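Local coordinates for DUF4276 family protein (Pyrococcus horikoshii, PDB 2P62) that is of unknown function but belongs to the DUF3226 family of the Toprim-like clan, whose fold is often linked to nucleic-acid enzymes, at residues 135-143 against 150-161; 165-176 against 189-197. All coordinates share one frame; numbering follows the deposited sequence.

In the fold
Interaction 1 comes first along the chain and closes before interaction 2 opens. It ties the exit of strand 129-136, from the mixed sheet of the Toprim-like core, to helix 152-162. Interaction 2 lies farther out, its centre about 24 Å from the centre of the chain against about 13 Å, and packs helices 165-168 and 171-180 on helix 186-196. Their centres are about 15 Å apart. Helix 152-162 is followed by helix 165-168, with a probable hydrogen bond from Ile165 N to Ala160 O. Leu156 packs on Met190, so the two contacts touch. Together they lead from the sheet to an outlying helical part, where interaction 2 also meets the second subunit.

Interaction 1: 135-143 against 150-161; sequences GMGNLTLNE and KELELSLAYLAK
Leu141 and Leu154 form the tight middle of this contact, with CB of Leu141 3.6 Å from CD1 of Leu154. CG of Leu141 also packs on the methyl of Ala157. Its CD2 meets the Tyr158 ring at the edge, 4.1 Å from Tyr158 CD2. Leu139 and Leu154 slide past each other in opposite directions. In Leu139, CG sits between the backbone N and the carbonyl carbon (chi1 62°), which swings CD2 to 4.0 Å from Leu154 CG and puts CD1 near the Ser155 hydroxyl. At the strand end, Met136 lies alongside Leu152, its CG 3.5 Å from Leu152 CA. Gly137 passes so close to Lys150 and Glu151 that a side chain there would clash. This is a strand-to-helix connection leaving the sheet of a fold consistent with the Toprim-like clan: strand 129-136 ends, the chain runs along helix 152-162, then turns back to enter it with Glu151 as N-cap. Asp97 OD1 accepts a hydrogen bond from Leu152 N.

The solvent side is looser. Asn138 is exposed and brings OD1 only to 3.9 Å from Lys150 CD. Lys161 stretches out extended, and its NZ donates to Asn142 O at 2.9 Å, from above the carbonyl plane (C=O...N angle 106°). Glu143 OE1 lies beside the Lys161 chain, near CD and CE, but makes only a long salt bridge with Lys161 NZ, 3.8 Å. With an alanine at Lys161, Asn142 O would probably lose this donor and Glu143 the nearby ammonium charge. The Tyr158 hydroxyl is hydrogen-bonded to Glu229 OE1.

Interaction 2: 165-176 against 189-197; sequences ILEKYRGSMRAL and VMHILSIAN
Tyr169 lies against helix 186-196, touching Ile192 and Ala196. From CB the side chain leaves with CG anti to the carbonyl carbon (chi1 -78°), and the ring slides past Ile192 in the opposite direction. CD2 meets Ile192 CG2 at 3.9 Å. On the CD1-CE1 branch, CD1 begins the approach to Ala196, and CE1 comes to 3.4 Å from Ala196 CB. CZ lies close to the same methyl. At the tip, OH lies 3.4 Å from Ala196 CA. The ring and its hydroxyl meet the helix by packing alone; the small Ala196 side chain probably allows the close approach.

Ile192 fills the next position. Its CD1 is 3.8 Å from Met173 CG, the two side chains crossing at about a right angle. Toward the start of the helix, Leu166 CD2 packs on Val189 CG1 at 3.6 Å. Farther along, Ile165 CG2 touches Ala196 CB at 3.8 Å and also reaches Leu193 CD1. The other subunit meets this contact directly: Ile195 O is hydrogen-bonded to Lys180 NZ of the second subunit, and Ser172 OG to Asp179 OD1 of that chain. The arrangement is an apolar helix-helix interface, in which helices 165-168 and 171-180, joined by a short break at Tyr169 and Arg170, pack on helix 186-196 in a helical part that takes part in the dimer interface.

Interaction 1: 135-143 against 150-161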
loop_
_atom_site.group_PDB
_atom_site.type_symbol
_atom_site.label_atom_id
_atom_site.label_comp_id
_atom_site.label_asym_id
_atom_site.label_seq_id
_atom_site.Cartn_x
_atom_site.Cartn_y
_atom_site.Cartn_z
ATOM N N GLY A 135 18.453 -14.576 -6.218
ATOM C CA GLY A 135 17.518 -15.013 -5.197
ATOM C C GLY A 135 17.669 -14.152 -3.955
ATOM O O GLY A 135 18.767 -14.048 -3.413
ATOM N N MET A 136 16.578 -13.531 -3.509
ATOM C CA MET A 136 16.603 -12.670 -2.330
ATOM C C MET A 136 16.354 -13.446 -1.038
ATOM O O MET A 136 15.545 -14.371 -0.992
ATOM C CB MET A 136 15.549 -11.567 -2.468
ATOM C CG MET A 136 15.475 -10.584 -1.292
ATOM S SD MET A 136 16.904 -9.477 -1.155
ATOM C CE MET A 136 16.738 -8.636 -2.701
ATOM N N GLY A 137 17.062 -13.066 0.015
ATOM C CA GLY A 137 16.879 -13.735 1.286
ATOM C C GLY A 137 17.823 -14.893 1.542
ATOM O O GLY A 137 17.484 -15.802 2.295
ATOM N N ASN A 138 19.003 -14.882 0.932
ATOM C CA ASN A 138 19.945 -15.973 1.161
ATOM C C ASN A 138 20.798 -15.709 2.397
ATOM O O ASN A 138 21.936 -15.248 2.300
ATOM C CB ASN A 138 20.852 -16.186 -0.054
ATOM C CG ASN A 138 20.555 -17.491 -0.774
ATOM O OD1 ASN A 138 20.412 -18.542 -0.139
ATOM N ND2 ASN A 138 20.473 -17.438 -2.103
ATOM N N LEU A 139 20.232 -15.992 3.564
ATOM C CA LEU A 139 20.936 -15.800 4.829
ATOM C C LEU A 139 20.257 -16.625 5.903
ATOM O O LEU A 139 19.299 -17.341 5.626
ATOM C CB LEU A 139 20.970 -14.308 5.232
ATOM C CG LEU A 139 19.732 -13.429 5.528
ATOM C CD1 LEU A 139 18.706 -13.579 4.411
ATOM C CD2 LEU A 139 19.114 -13.794 6.862
ATOM N N THR A 140 20.779 -16.559 7.122
ATOM C CA THR A 140 20.184 -17.292 8.231
ATOM C C THR A 140 19.878 -16.293 9.326
ATOM O O THR A 140 20.773 -15.643 9.862
ATOM C CB THR A 140 21.129 -18.374 8.779
ATOM O OG1 THR A 140 21.382 -19.351 7.759
ATOM C CG2 THR A 140 20.494 -19.072 9.982
ATOM N N LEU A 141 18.595 -16.145 9.617
ATOM C CA LEU A 141 18.137 -15.221 10.641
ATOM C C LEU A 141 17.987 -16.065 11.895
ATOM O O LEU A 141 17.060 -16.865 12.010
ATOM C CB LEU A 141 16.799 -14.621 10.208
ATOM C CG LEU A 141 16.128 -13.472 10.959
ATOM C CD1 LEU A 141 15.288 -14.036 12.055
ATOM C CD2 LEU A 141 17.158 -12.474 11.472
ATOM N N ASN A 142 18.905 -15.910 12.834
ATOM C CA ASN A 142 18.836 -16.725 14.033
ATOM C C ASN A 142 17.936 -16.201 15.140
ATOM O O ASN A 142 18.414 -15.655 16.133
ATOM C CB ASN A 142 20.247 -16.979 14.559
ATOM C CG ASN A 142 20.993 -18.002 13.723
ATOM O OD1 ASN A 142 20.570 -19.159 13.627
ATOM N ND2 ASN A 142 22.097 -17.584 13.104
ATOM N N GLU A 143 16.628 -16.380 14.958
ATOM C CA GLU A 143 15.624 -15.959 15.939
ATOM C C GLU A 143 14.729 -17.165 16.269
ATOM O O GLU A 143 14.028 -17.693 15.405
ATOM C CB GLU A 143 14.797 -14.790 15.385
ATOM C CG GLU A 143 15.597 -13.494 15.201
ATOM C CD GLU A 143 16.030 -12.871 16.524
ATOM O OE1 GLU A 143 16.893 -11.958 16.510
ATOM O OE2 GLU A 143 15.498 -13.291 17.579
ATOM N N LYS A 150 13.356 -17.872 3.399
ATOM C CA LYS A 150 14.262 -17.053 2.608
ATOM C C LYS A 150 13.511 -16.171 1.625
ATOM O O LYS A 150 12.983 -16.636 0.612
ATOM C CB LYS A 150 15.270 -17.943 1.880
ATOM C CG LYS A 150 16.144 -18.776 2.813
ATOM C CD LYS A 150 17.263 -19.446 2.036
ATOM C CE LYS A 150 18.164 -20.292 2.924
ATOM N NZ LYS A 150 17.452 -21.494 3.454
ATOM N N GLU A 151 13.481 -14.881 1.941
ATOM C CA GLU A 151 12.776 -13.905 1.126
ATOM C C GLU A 151 13.159 -12.501 1.554
ATOM O O GLU A 151 13.882 -12.320 2.530
ATOM C CB GLU A 151 11.261 -14.112 1.260
ATOM C CG GLU A 151 10.732 -14.144 2.691
ATOM C CD GLU A 151 9.246 -14.464 2.750
ATOM O OE1 GLU A 151 8.814 -15.429 2.082
ATOM O OE2 GLU A 151 8.505 -13.769 3.477
ATOM N N LEU A 152 12.675 -11.513 0.814
ATOM C CA LEU A 152 12.971 -10.113 1.100
ATOM C C LEU A 152 12.782 -9.744 2.569
ATOM O O LEU A 152 13.592 -9.019 3.144
ATOM C CB LEU A 152 12.087 -9.219 0.226
ATOM C CG LEU A 152 12.352 -7.714 0.065
ATOM C CD1 LEU A 152 11.282 -6.949 0.802
ATOM C CD2 LEU A 152 13.753 -7.330 0.532
ATOM N N GLU A 153 11.726 -10.261 3.184
ATOM C CA GLU A 153 11.456 -9.936 4.571
ATOM C C GLU A 153 12.489 -10.512 5.544
ATOM O O GLU A 153 12.788 -9.898 6.569
ATOM C CB GLU A 153 10.041 -10.387 4.928
ATOM C CG GLU A 153 8.944 -9.544 4.265
ATOM C CD GLU A 153 8.712 -9.843 2.777
ATOM O OE1 GLU A 153 7.813 -9.183 2.196
ATOM O OE2 GLU A 153 9.399 -10.722 2.192
ATOM N N LEU A 154 13.041 -11.679 5.211
ATOM C CA LEU A 154 14.050 -12.313 6.049
ATOM C C LEU A 154 15.275 -11.397 6.134
ATOM O O LEU A 154 15.862 -11.222 7.198
ATOM C CB LEU A 154 14.450 -13.682 5.484
ATOM C CG LEU A 154 15.200 -14.573 6.494
ATOM C CD1 LEU A 154 14.250 -14.901 7.631
ATOM C CD2 LEU A 154 15.711 -15.854 5.838
ATOM N N SER A 155 15.655 -10.804 5.011
ATOM C CA SER A 155 16.787 -9.885 4.996
ATOM C C SER A 155 16.437 -8.636 5.805
ATOM O O SER A 155 17.274 -8.119 6.543
ATOM C CB SER A 155 17.128 -9.483 3.563
ATOM O OG SER A 155 17.463 -10.612 2.781
ATOM N N LEU A 156 15.208 -8.146 5.645
ATOM C CA LEU A 156 14.732 -6.965 6.372
ATOM C C LEU A 156 14.738 -7.272 7.866
ATOM O O LEU A 156 15.057 -6.418 8.687
ATOM C CB LEU A 156 13.304 -6.594 5.934
ATOM C CG LEU A 156 13.058 -5.486 4.890
ATOM C CD1 LEU A 156 13.503 -4.137 5.462
ATOM C CD2 LEU A 156 13.798 -5.785 3.613
ATOM N N ALA A 157 14.377 -8.501 8.212
ATOM C CA ALA A 157 14.363 -8.919 9.605
ATOM C C ALA A 157 15.796 -8.925 10.145
ATOM O O ALA A 157 16.024 -8.623 11.317
ATOM C CB ALA A 157 13.748 -10.309 9.732
ATOM N N TYR A 158 16.760 -9.263 9.286
ATOM C CA TYR A 158 18.156 -9.310 9.704
ATOM C C TYR A 158 18.696 -7.905 9.946
ATOM O O TYR A 158 19.505 -7.680 10.854
ATOM C CB TYR A 158 19.001 -10.052 8.660
ATOM C CG TYR A 158 20.426 -10.294 9.099
ATOM C CD1 TYR A 158 21.444 -9.427 8.721
ATOM C CD2 TYR A 158 20.747 -11.373 9.920
ATOM C CE1 TYR A 158 22.751 -9.622 9.145
ATOM C CE2 TYR A 158 22.054 -11.583 10.354
ATOM C CZ TYR A 158 23.053 -10.700 9.960
ATOM O OH TYR A 158 24.349 -10.891 10.385
ATOM N N LEU A 159 18.238 -6.957 9.137
ATOM C CA LEU A 159 18.651 -5.575 9.299
ATOM C C LEU A 159 18.089 -5.080 10.635
ATOM O O LEU A 159 18.769 -4.374 11.377
ATOM C CB LEU A 159 18.112 -4.718 8.148
ATOM C CG LEU A 159 18.405 -3.211 8.222
ATOM C CD1 LEU A 159 19.901 -2.972 8.254
ATOM C CD2 LEU A 159 17.782 -2.509 7.027
ATOM N N ALA A 160 16.851 -5.464 10.940
ATOM C CA ALA A 160 16.214 -5.063 12.191
ATOM C C ALA A 160 17.030 -5.609 13.356
ATOM O O ALA A 160 17.228 -4.933 14.367
ATOM C CB ALA A 160 14.777 -5.588 12.254
ATOM N N LYS A 161 17.501 -6.838 13.204
ATOM C CA LYS A 161 18.318 -7.472 14.228
ATOM C C LYS A 161 19.590 -6.656 14.476
ATOM O O LYS A 161 19.853 -6.234 15.599
ATOM C CB LYS A 161 18.679 -8.897 13.799
ATOM C CG LYS A 161 19.439 -9.696 14.846
ATOM C CD LYS A 161 19.513 -11.157 14.438
ATOM C CE LYS A 161 20.173 -12.015 15.500
ATOM N NZ LYS A 161 20.107 -13.457 15.137
#

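Interaction 2: 165-176 against 189-197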
loop_
_atom_site.group_PDB
_atom_site.type_symbol
_atom_site.label_atom_id
_atom_site.label_comp_id
_atom_site.label_asym_id
_atom_site.label_seq_id
_atom_site.Cartn_x
_atom_site.Cartn_y
_atom_site.Cartn_z
ATOM N N ILE A 165 16.669 -3.883 17.065
ATOM C CA ILE A 165 15.212 -3.828 17.207
ATOM C C ILE A 165 14.630 -5.137 17.753
ATOM O O ILE A 165 13.884 -5.128 18.734
ATOM C CB ILE A 165 14.499 -3.531 15.848
ATOM C CG1 ILE A 165 15.031 -2.234 15.216
ATOM C CG2 ILE A 165 12.996 -3.429 16.067
ATOM C CD1 ILE A 165 14.733 -0.976 15.997
ATOM N N LEU A 166 14.966 -6.258 17.118
ATOM C CA LEU A 166 14.438 -7.558 17.530
ATOM C C LEU A 166 14.834 -7.921 18.953
ATOM O O LEU A 166 14.199 -8.761 19.592
ATOM C CB LEU A 166 14.907 -8.649 16.565
ATOM C CG LEU A 166 14.568 -8.435 15.088
ATOM C CD1 LEU A 166 14.858 -9.715 14.296
ATOM C CD2 LEU A 166 13.106 -8.040 14.961
ATOM N N GLU A 167 15.898 -7.287 19.429
ATOM C CA GLU A 167 16.400 -7.490 20.776
ATOM C C GLU A 167 15.505 -6.690 21.720
ATOM O O GLU A 167 15.004 -7.216 22.713
ATOM C CB GLU A 167 17.842 -6.991 20.863
ATOM C CG GLU A 167 18.422 -6.979 22.263
ATOM C CD GLU A 167 18.224 -8.303 22.972
ATOM O OE1 GLU A 167 18.521 -9.359 22.357
ATOM O OE2 GLU A 167 17.775 -8.290 24.145
ATOM N N LYS A 168 15.308 -5.413 21.392
ATOM C CA LYS A 168 14.466 -4.524 22.183
ATOM C C LYS A 168 13.094 -5.152 22.379
ATOM O O LYS A 168 12.370 -4.824 23.319
ATOM C CB LYS A 168 14.306 -3.178 21.475
ATOM C CG LYS A 168 13.391 -2.195 22.191
ATOM C CD LYS A 168 13.337 -0.861 21.453
ATOM C CE LYS A 168 12.426 0.141 22.157
ATOM N NZ LYS A 168 12.383 1.444 21.438
ATOM N N TYR A 169 12.731 -6.049 21.474
ATOM C CA TYR A 169 11.449 -6.715 21.581
ATOM C C TYR A 169 11.667 -8.148 22.050
ATOM O O TYR A 169 12.035 -8.366 23.202
ATOM C CB TYR A 169 10.688 -6.632 20.239
ATOM C CG TYR A 169 10.047 -5.262 20.036
ATOM C CD1 TYR A 169 10.836 -4.124 19.839
ATOM C CD2 TYR A 169 8.672 -5.078 20.222
ATOM C CE1 TYR A 169 10.281 -2.835 19.858
ATOM C CE2 TYR A 169 8.102 -3.792 20.243
ATOM C CZ TYR A 169 8.914 -2.674 20.070
ATOM O OH TYR A 169 8.386 -1.400 20.188
ATOM N N ARG A 170 11.466 -9.123 21.178
ATOM C CA ARG A 170 11.645 -10.523 21.566
ATOM C C ARG A 170 10.539 -10.930 22.536
ATOM O O ARG A 170 9.822 -11.898 22.292
ATOM C CB ARG A 170 13.016 -10.759 22.220
ATOM C CG ARG A 170 13.305 -12.246 22.438
ATOM C CD ARG A 170 14.599 -12.483 23.190
ATOM N NE ARG A 170 14.522 -11.945 24.544
ATOM C CZ ARG A 170 13.720 -12.414 25.496
ATOM N NH1 ARG A 170 12.918 -13.449 25.252
ATOM N NH2 ARG A 170 13.708 -11.836 26.693
ATOM N N GLY A 171 10.410 -10.197 23.641
ATOM C CA GLY A 171 9.351 -10.491 24.589
ATOM C C GLY A 171 8.030 -10.422 23.839
ATOM O O GLY A 171 7.098 -11.181 24.113
ATOM N N SER A 172 7.946 -9.499 22.886
ATOM C CA SER A 172 6.749 -9.369 22.072
ATOM C C SER A 172 6.686 -10.549 21.103
ATOM O O SER A 172 5.621 -11.133 20.899
ATOM C CB SER A 172 6.766 -8.062 21.281
ATOM O OG SER A 172 6.714 -6.937 22.136
ATOM N N MET A 173 7.829 -10.907 20.519
ATOM C CA MET A 173 7.893 -12.025 19.573
ATOM C C MET A 173 7.428 -13.312 20.241
ATOM O O MET A 173 6.716 -14.116 19.634
ATOM C CB MET A 173 9.322 -12.209 19.029
ATOM C CG MET A 173 9.733 -11.236 17.919
ATOM S SD MET A 173 11.366 -11.587 17.157
ATOM C CE MET A 173 12.365 -10.389 18.008
ATOM N N ARG A 174 7.838 -13.493 21.496
ATOM C CA ARG A 174 7.467 -14.666 22.282
ATOM C C ARG A 174 5.956 -14.686 22.456
ATOM O O ARG A 174 5.302 -15.701 22.226
ATOM C CB ARG A 174 8.133 -14.623 23.664
ATOM C CG ARG A 174 7.832 -15.835 24.549
ATOM C CD ARG A 174 8.335 -15.614 25.971
ATOM N NE ARG A 174 9.790 -15.535 26.013
ATOM C CZ ARG A 174 10.595 -16.568 25.768
ATOM N NH1 ARG A 174 10.077 -17.758 25.472
ATOM N NH2 ARG A 174 11.916 -16.409 25.795
ATOM N N ALA A 175 5.412 -13.549 22.874
ATOM C CA ALA A 175 3.980 -13.429 23.075
ATOM C C ALA A 175 3.232 -13.614 21.750
ATOM O O ALA A 175 2.243 -14.347 21.702
ATOM C CB ALA A 175 3.644 -12.077 23.694
ATOM N N LEU A 176 3.696 -12.970 20.676
ATOM C CA LEU A 176 3.011 -13.116 19.393
ATOM C C LEU A 176 2.967 -14.583 18.982
ATOM O O LEU A 176 1.943 -15.075 18.499
ATOM C CB LEU A 176 3.687 -12.302 18.277
ATOM C CG LEU A 176 3.327 -10.837 17.952
ATOM C CD1 LEU A 176 1.811 -10.625 17.999
ATOM C CD2 LEU A 176 4.014 -9.903 18.915
ATOM N N VAL A 189 7.192 -10.368 11.401
ATOM C CA VAL A 189 8.165 -9.498 12.057
ATOM C C VAL A 189 8.116 -8.097 11.462
ATOM O O VAL A 189 8.363 -7.094 12.139
ATOM C CB VAL A 189 9.612 -10.052 11.908
ATOM C CG1 VAL A 189 10.608 -9.099 12.563
ATOM C CG2 VAL A 189 9.718 -11.434 12.548
ATOM N N MET A 190 7.795 -8.032 10.182
ATOM C CA MET A 190 7.731 -6.754 9.510
ATOM C C MET A 190 6.670 -5.880 10.179
ATOM O O MET A 190 6.820 -4.667 10.272
ATOM C CB MET A 190 7.417 -6.981 8.037
ATOM C CG MET A 190 8.373 -6.292 7.093
ATOM S SD MET A 190 10.065 -6.861 7.035
ATOM C CE MET A 190 10.773 -6.099 8.350
ATOM N N HIS A 191 5.601 -6.500 10.661
ATOM C CA HIS A 191 4.555 -5.745 11.326
ATOM C C HIS A 191 4.962 -5.314 12.725
ATOM O O HIS A 191 4.463 -4.311 13.232
ATOM C CB HIS A 191 3.259 -6.546 11.363
ATOM C CG HIS A 191 2.572 -6.608 10.039
ATOM N ND1 HIS A 191 2.654 -7.703 9.207
ATOM C CD2 HIS A 191 1.857 -5.676 9.366
ATOM C CE1 HIS A 191 2.019 -7.444 8.079
ATOM N NE2 HIS A 191 1.527 -6.220 8.149
ATOM N N ILE A 192 5.864 -6.065 13.350
ATOM C CA ILE A 192 6.338 -5.704 14.674
ATOM C C ILE A 192 7.225 -4.491 14.468
ATOM O O ILE A 192 7.243 -3.573 15.290
ATOM C CB ILE A 192 7.166 -6.832 15.303
ATOM C CG1 ILE A 192 6.272 -8.045 15.538
ATOM C CG2 ILE A 192 7.815 -6.348 16.601
ATOM C CD1 ILE A 192 6.976 -9.192 16.186
ATOM N N LEU A 193 7.954 -4.493 13.353
ATOM C CA LEU A 193 8.835 -3.382 13.003
ATOM C C LEU A 193 8.014 -2.096 12.828
ATOM O O LEU A 193 8.467 -1.022 13.208
ATOM C CB LEU A 193 9.605 -3.683 11.707
ATOM C CG LEU A 193 10.542 -2.577 11.185
ATOM C CD1 LEU A 193 11.683 -2.361 12.171
ATOM C CD2 LEU A 193 11.110 -2.959 9.820
ATOM N N SER A 194 6.813 -2.200 12.258
ATOM C CA SER A 194 5.964 -1.024 12.068
ATOM C C SER A 194 5.627 -0.403 13.424
ATOM O O SER A 194 5.585 0.821 13.582
ATOM C CB SER A 194 4.657 -1.397 11.359
ATOM O OG SER A 194 4.876 -1.867 10.048
ATOM N N ILE A 195 5.373 -1.269 14.396
ATOM C CA ILE A 195 5.041 -0.841 15.743
ATOM C C ILE A 195 6.272 -0.275 16.438
ATOM O O ILE A 195 6.202 0.765 17.096
ATOM C CB ILE A 195 4.502 -2.020 16.555
ATOM C CG1 ILE A 195 3.218 -2.539 15.900
ATOM C CG2 ILE A 195 4.304 -1.607 18.002
ATOM C CD1 ILE A 195 2.680 -3.827 16.510
ATOM N N ALA A 196 7.405 -0.954 16.279
ATOM C CA ALA A 196 8.644 -0.511 16.906
ATOM C C ALA A 196 9.114 0.833 16.375
ATOM O O ALA A 196 9.833 1.551 17.064
ATOM C CB ALA A 196 9.736 -1.555 16.709
ATOM N N ASN A 197 8.722 1.178 15.153
ATOM C CA ASN A 197 9.141 2.458 14.582
ATOM C C ASN A 197 7.979 3.435 14.525
ATOM O O ASN A 197 8.096 4.524 13.964
ATOM C CB ASN A 197 9.710 2.269 13.175
ATOM C CG ASN A 197 10.957 1.407 13.161
ATOM O OD1 ASN A 197 11.594 1.239 12.124
ATOM N ND2 ASN A 197 11.309 0.852 14.315
#